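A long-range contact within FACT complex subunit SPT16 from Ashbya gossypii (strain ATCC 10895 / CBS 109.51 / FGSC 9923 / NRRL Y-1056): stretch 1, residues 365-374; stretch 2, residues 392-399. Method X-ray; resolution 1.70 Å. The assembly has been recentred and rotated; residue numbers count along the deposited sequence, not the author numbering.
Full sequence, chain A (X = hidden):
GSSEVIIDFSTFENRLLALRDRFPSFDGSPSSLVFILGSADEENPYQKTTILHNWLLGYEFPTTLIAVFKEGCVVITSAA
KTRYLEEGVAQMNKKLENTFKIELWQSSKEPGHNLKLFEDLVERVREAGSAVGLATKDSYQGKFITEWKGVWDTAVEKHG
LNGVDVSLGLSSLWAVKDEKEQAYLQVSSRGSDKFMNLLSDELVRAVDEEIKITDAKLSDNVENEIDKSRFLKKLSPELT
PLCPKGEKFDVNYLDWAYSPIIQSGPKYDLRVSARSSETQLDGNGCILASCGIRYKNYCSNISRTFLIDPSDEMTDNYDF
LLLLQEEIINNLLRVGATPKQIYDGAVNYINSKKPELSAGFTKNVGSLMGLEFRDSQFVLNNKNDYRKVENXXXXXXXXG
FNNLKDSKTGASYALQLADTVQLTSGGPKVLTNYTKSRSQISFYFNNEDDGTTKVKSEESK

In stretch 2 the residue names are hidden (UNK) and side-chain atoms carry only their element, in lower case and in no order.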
ATOM      1  N   VAL A 365      -8.874  -1.180  12.529  1.00 11.99           N
ATOM      2  CA  VAL A 365      -9.814  -1.441  11.437  1.00 12.08           C
ATOM      3  C   VAL A 365      -9.208  -1.057  10.091  1.00 12.18           C
ATOM      4  O   VAL A 365      -9.924  -0.721   9.147  1.00 12.48           O
ATOM      5  CB  VAL A 365     -11.180  -0.756  11.671  1.00 11.49           C
ATOM      6  CG1 VAL A 365     -11.879  -1.414  12.880  1.00 12.87           C
ATOM      7  CG2 VAL A 365     -11.071   0.768  11.853  1.00 13.37           C
ATOM      8  N   GLY A 366      -7.899  -1.199   9.966  1.00 14.14           N
ATOM      9  CA  GLY A 366      -7.285  -1.055   8.665  1.00 12.21           C
ATOM     10  C   GLY A 366      -6.258   0.049   8.641  1.00 13.53           C
ATOM     11  O   GLY A 366      -5.690   0.414   9.681  1.00 14.27           O
ATOM     12  N   SER A 367      -5.993   0.593   7.462  1.00 12.57           N
ATOM     13  CA  SER A 367      -4.987   1.641   7.373  1.00 11.77           C
ATOM     14  C   SER A 367      -5.211   2.471   6.122  1.00 12.36           C
ATOM     15  O   SER A 367      -5.956   2.091   5.220  1.00 11.85           O
ATOM     16  CB  SER A 367      -3.579   1.053   7.337  1.00 11.95           C
ATOM     17  OG  SER A 367      -3.298   0.527   6.054  1.00 13.16           O
ATOM     18  N   LEU A 368      -4.541   3.625   6.087  1.00 12.61           N
ATOM     19  CA  LEU A 368      -4.294   4.287   4.815  1.00 12.32           C
ATOM     20  C   LEU A 368      -3.584   3.323   3.868  1.00 10.85           C
ATOM     21  O   LEU A 368      -2.744   2.522   4.290  1.00 11.45           O
ATOM     22  CB  LEU A 368      -3.454   5.546   5.056  1.00 14.51           C
ATOM     23  CG  LEU A 368      -3.489   6.731   4.101  1.00 16.97           C
ATOM     24  CD1 LEU A 368      -4.868   7.358   3.989  1.00 14.93           C
ATOM     25  CD2 LEU A 368      -2.469   7.767   4.624  1.00 17.72           C
ATOM     26  N   MET A 369      -3.915   3.417   2.577  1.00 12.52           N
ATOM     27  CA  MET A 369      -3.367   2.534   1.553  1.00 12.47           C
ATOM     28  C   MET A 369      -3.112   3.355   0.293  1.00 12.76           C
ATOM     29  O   MET A 369      -3.782   4.361   0.052  1.00 15.69           O
ATOM     30  CB  MET A 369      -4.341   1.364   1.271  1.00 14.71           C
ATOM     31  CG  MET A 369      -3.885   0.330   0.235  1.00 14.88           C
ATOM     32  SD  MET A 369      -5.004  -1.079   0.243  1.00 12.44           S
ATOM     33  CE  MET A 369      -6.544  -0.230  -0.106  1.00 12.24           C
ATOM     34  N   GLY A 370      -2.131   2.929  -0.499  1.00 12.89           N
ATOM     35  CA  GLY A 370      -1.834   3.615  -1.754  1.00 11.52           C
ATOM     36  C   GLY A 370      -0.678   2.932  -2.450  1.00 13.58           C
ATOM     37  O   GLY A 370      -0.750   1.729  -2.732  1.00 11.83           O
ATOM     38  N   LEU A 371       0.407   3.678  -2.704  1.00 13.34           N
ATOM     39  CA  LEU A 371       1.640   3.047  -3.171  1.00 13.49           C
ATOM     40  C   LEU A 371       2.192   2.086  -2.131  1.00 14.54           C
ATOM     41  O   LEU A 371       2.824   1.081  -2.487  1.00 15.76           O
ATOM     42  CB  LEU A 371       2.677   4.122  -3.509  1.00 11.52           C
ATOM     43  CG  LEU A 371       2.326   5.027  -4.695  1.00 12.30           C
ATOM     44  CD1 LEU A 371       3.256   6.236  -4.796  1.00 12.08           C
ATOM     45  CD2 LEU A 371       2.408   4.215  -6.000  1.00 10.52           C
ATOM     46  N   GLU A 372       1.977   2.378  -0.851  1.00 11.80           N
ATOM     47  CA  GLU A 372       2.294   1.460   0.239  1.00 11.07           C
ATOM     48  C   GLU A 372       1.029   0.689   0.586  1.00 11.73           C
ATOM     49  O   GLU A 372      -0.032   1.296   0.780  1.00 13.35           O
ATOM     50  CB  GLU A 372       2.799   2.233   1.457  1.00 13.59           C
ATOM     51  CG  GLU A 372       3.421   1.402   2.557  1.00 15.10           C
ATOM     52  CD  GLU A 372       4.166   2.279   3.557  1.00 17.71           C
ATOM     53  OE1 GLU A 372       5.020   1.761   4.287  1.00 21.43           O
ATOM     54  OE2 GLU A 372       3.894   3.493   3.601  1.00 20.89           O
ATOM     55  N   PHE A 373       1.131  -0.640   0.651  1.00 11.20           N
ATOM     56  CA  PHE A 373      -0.058  -1.440   0.939  1.00 10.99           C
ATOM     57  C   PHE A 373      -0.629  -1.116   2.313  1.00 12.13           C
ATOM     58  O   PHE A 373      -1.852  -0.943   2.468  1.00 11.88           O
ATOM     59  CB  PHE A 373       0.229  -2.941   0.854  1.00 10.58           C
ATOM     60  CG  PHE A 373      -0.975  -3.752   1.139  1.00 10.61           C
ATOM     61  CD1 PHE A 373      -1.995  -3.814   0.203  1.00 13.69           C
ATOM     62  CD2 PHE A 373      -1.146  -4.395   2.369  1.00 12.00           C
ATOM     63  CE1 PHE A 373      -3.151  -4.523   0.457  1.00 14.23           C
ATOM     64  CE2 PHE A 373      -2.310  -5.100   2.621  1.00 12.82           C
ATOM     65  CZ  PHE A 373      -3.309  -5.159   1.663  1.00 13.10           C
ATOM     66  N   ARG A 374       0.235  -1.004   3.318  1.00 11.74           N
ATOM     67  CA  ARG A 374      -0.174  -0.660   4.678  1.00 10.77           C
ATOM     68  C   ARG A 374       0.728   0.450   5.198  1.00 12.70           C
ATOM     69  O   ARG A 374       1.933   0.247   5.400  1.00 14.48           O
ATOM     70  CB  ARG A 374      -0.123  -1.880   5.601  1.00 10.29           C
ATOM     71  CG  ARG A 374      -0.641  -1.575   7.028  1.00 10.93           C
ATOM     72  CD  ARG A 374      -0.467  -2.777   7.928  1.00 11.27           C
ATOM     73  NE  ARG A 374      -1.122  -2.582   9.230  1.00 11.72           N
ATOM     74  CZ  ARG A 374      -2.424  -2.779   9.448  1.00 12.03           C
ATOM     75  NH1 ARG A 374      -3.226  -3.160   8.461  1.00 13.31           N
ATOM     76  NH2 ARG A 374      -2.928  -2.577  10.672  1.00 14.65           N
ATOM     77  N   UNK A 392      -9.578  12.794  -0.373  1.00 15.04           N
ATOM     78  CA  UNK A 392      -8.585  12.196  -1.252  1.00 15.04           C
ATOM     79  C   UNK A 392      -7.805  11.055  -0.649  1.00 16.15           C
ATOM     80  O   UNK A 392      -7.044  10.375  -1.377  1.00 15.48           O
ATOM     81  N   UNK A 393      -7.941  10.823   0.650  1.00 15.27           N
ATOM     82  CA  UNK A 393      -7.328   9.644   1.245  1.00 15.54           C
ATOM     83  C   UNK A 393      -8.039   8.384   0.776  1.00 14.98           C
ATOM     84  O   UNK A 393      -9.251   8.376   0.566  1.00 15.70           O
ATOM     85  c   UNK A 393      -6.405  10.693   3.368  1.00 16.84           C
ATOM     86  c   UNK A 393      -7.394   9.703   2.770  1.00 14.90           C
ATOM     87  o   UNK A 393      -6.506  10.935   4.593  1.00 19.15           O
ATOM     88  o   UNK A 393      -5.574  11.247   2.618  1.00 17.31           O
ATOM     89  N   UNK A 394      -7.269   7.307   0.642  1.00 13.12           N
ATOM     90  CA  UNK A 394      -7.809   5.998   0.313  1.00 12.15           C
ATOM     91  C   UNK A 394      -7.485   5.051   1.454  1.00 13.75           C
ATOM     92  O   UNK A 394      -6.332   4.986   1.891  1.00 15.36           O
ATOM     93  s   UNK A 394      -7.899   3.897  -1.538  1.00 18.71           S
ATOM     94  c   UNK A 394      -7.202   5.472  -0.988  1.00 14.92           C
ATOM     95  N   UNK A 395      -8.489   4.306   1.920  1.00 12.52           N
ATOM     96  CA  UNK A 395      -8.291   3.394   3.043  1.00 10.56           C
ATOM     97  C   UNK A 395      -8.560   1.949   2.655  1.00 11.47           C
ATOM     98  O   UNK A 395      -9.409   1.637   1.808  1.00 11.20           O
ATOM     99  c   UNK A 395      -8.863   5.081   4.838  1.00 15.02           C
ATOM    100  c   UNK A 395      -7.935   5.165   5.871  1.00 15.35           C
ATOM    101  c   UNK A 395      -9.085   7.473   4.850  1.00 16.67           C
ATOM    102  c   UNK A 395      -7.587   6.397   6.398  1.00 16.11           C
ATOM    103  c   UNK A 395      -9.417   6.241   4.319  1.00 14.64           C
ATOM    104  c   UNK A 395      -8.159   7.543   5.884  1.00 15.35           C
ATOM    105  c   UNK A 395      -9.200   3.764   4.238  1.00 13.00           C
ATOM    106  N   UNK A 396      -7.798   1.064   3.302  1.00 12.04           N
ATOM    107  CA  UNK A 396      -8.150  -0.342   3.469  1.00 11.26           C
ATOM    108  C   UNK A 396      -8.934  -0.433   4.774  1.00 12.20           C
ATOM    109  O   UNK A 396      -8.355  -0.321   5.852  1.00 11.71           O
ATOM    110  n   UNK A 396      -6.040  -3.297   4.284  1.00 11.66           N
ATOM    111  o   UNK A 396      -8.215  -3.120   3.735  1.00 11.87           O
ATOM    112  c   UNK A 396      -7.106  -2.616   3.862  1.00 10.43           C
ATOM    113  c   UNK A 396      -6.871  -1.170   3.505  1.00  9.79           C
ATOM    114  N   UNK A 397     -10.256  -0.570   4.684  1.00 10.73           N
ATOM    115  CA  UNK A 397     -11.085  -0.733   5.877  1.00 10.88           C
ATOM    116  C   UNK A 397     -11.249  -2.233   6.062  1.00 10.68           C
ATOM    117  O   UNK A 397     -11.972  -2.883   5.297  1.00 12.71           O
ATOM    118  c   UNK A 397     -13.304  -0.215   6.966  1.00 14.84           C
ATOM    119  c   UNK A 397     -12.245   1.463   5.424  1.00 10.75           C
ATOM    120  c   UNK A 397     -12.442  -0.024   5.726  1.00 11.88           C
ATOM    121  c   UNK A 397     -11.553   2.229   6.566  1.00 12.21           C
ATOM    122  N   UNK A 398     -10.551  -2.788   7.060  1.00 11.65           N
ATOM    123  CA  UNK A 398     -10.449  -4.235   7.224  1.00 11.21           C
ATOM    124  C   UNK A 398     -10.754  -4.548   8.676  1.00 11.46           C
ATOM    125  O   UNK A 398     -10.079  -4.039   9.581  1.00 11.67           O
ATOM    126  c   UNK A 398      -9.047  -4.735   6.852  1.00 13.72           C
ATOM    127  o   UNK A 398      -8.876  -6.094   7.253  1.00 11.94           O
ATOM    128  N   UNK A 399     -11.752  -5.381   8.909  1.00 12.11           N
ATOM    129  CA  UNK A 399     -12.080  -5.706  10.283  1.00 15.77           C
ATOM    130  C   UNK A 399     -12.306  -7.193  10.440  1.00 16.20           C
ATOM    131  O   UNK A 399     -12.696  -7.892   9.510  1.00 13.71           O
ATOM    132  c   UNK A 399     -14.433  -4.610   9.864  1.00 24.69           C
ATOM    133  c   UNK A 399     -14.152  -3.280   9.226  1.00 25.81           C
ATOM    134  c   UNK A 399     -13.289  -4.950  10.799  1.00 22.57           C
ATOM    135  c   UNK A 399     -15.715  -4.514  10.639  1.00 29.80           C
TER
HETATM  136  O   HOH W   1      -3.434  -1.768   4.417  1.00 12.73           O
HETATM  137  O   HOH W   2      -4.401   7.299   0.544  1.00 17.35           O

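Position 392 has no side-chain atoms, and nothing of it reaches stretch 1. Its phi is +95°, where a CB would be jammed against the carbonyl O of the residue before. It is Gly392.

Position 393 has two side-chain carbons, the second carrying two oxygens. This is a carboxylate one carbon from the backbone. Its CB lies 3.7 Å from CD1 of Leu368. The two oxygens on a short chain give Asp393.

Position 394 has one carbon followed by a sulfur. Its backbone O accepts a hydrogen bond from Met369 N, at 3.0 Å from N to O. The sulfur ends the chain, so this is Cys394.

Position 395 has one carbon followed by a ring of six carbons, with no oxygen on it. CD1 of Leu368 sits over one face of the ring, 4.0 Å from the centroid, a CH-pi contact. The bare ring gives Phe395.

Position 396 has two carbons, the second carrying one oxygen and one nitrogen. Its CB is 3.7 Å from CE of Met369. One nitrogen and one oxygen on the second carbon make a carboxamide, so this is Asn396. Its ND2 donates to water 1 (ND2 to water O, 3.0 Å). That water donates in turn to Ser367 OG and Phe373 O.

Position 397 has four carbons, forked at the first, with one arm two carbons long. The CA-to-CB bond points away from stretch 1. The uneven fork at CB gives Ile397.

Position 398 has one carbon followed by one oxygen. Its backbone N donates to Val365 O, 3.0 Å from N to O. The short hydroxyl side chain is that of Ser398.

Position 399 has four carbons, forked at the second. Its CB lies 4.3 Å from CG1 of Val365. The fork beyond CB gives Leu399.

The contact is an antiparallel pairing of strands. Ser367 and Asn396 form a hydrogen-bonded pair: Ser367 N to Asn396 O is 3.0 Å, and Asn396 N to Ser367 O is 2.9 Å. The bonds at Val365 and Met369 extend the pairing in both directions. Gly366 lets the strands come close. Its CA is 3.1 Å from Asn396 O, and a CB there would clash with that oxygen. Side chains add to the backbone ladder. Leu368 packs on Phe395, while the side chains of Ser367 and Asn396 share one face of the sheet and are linked through water 1.

Stretch 2, residues 392-399: GDCFNISL
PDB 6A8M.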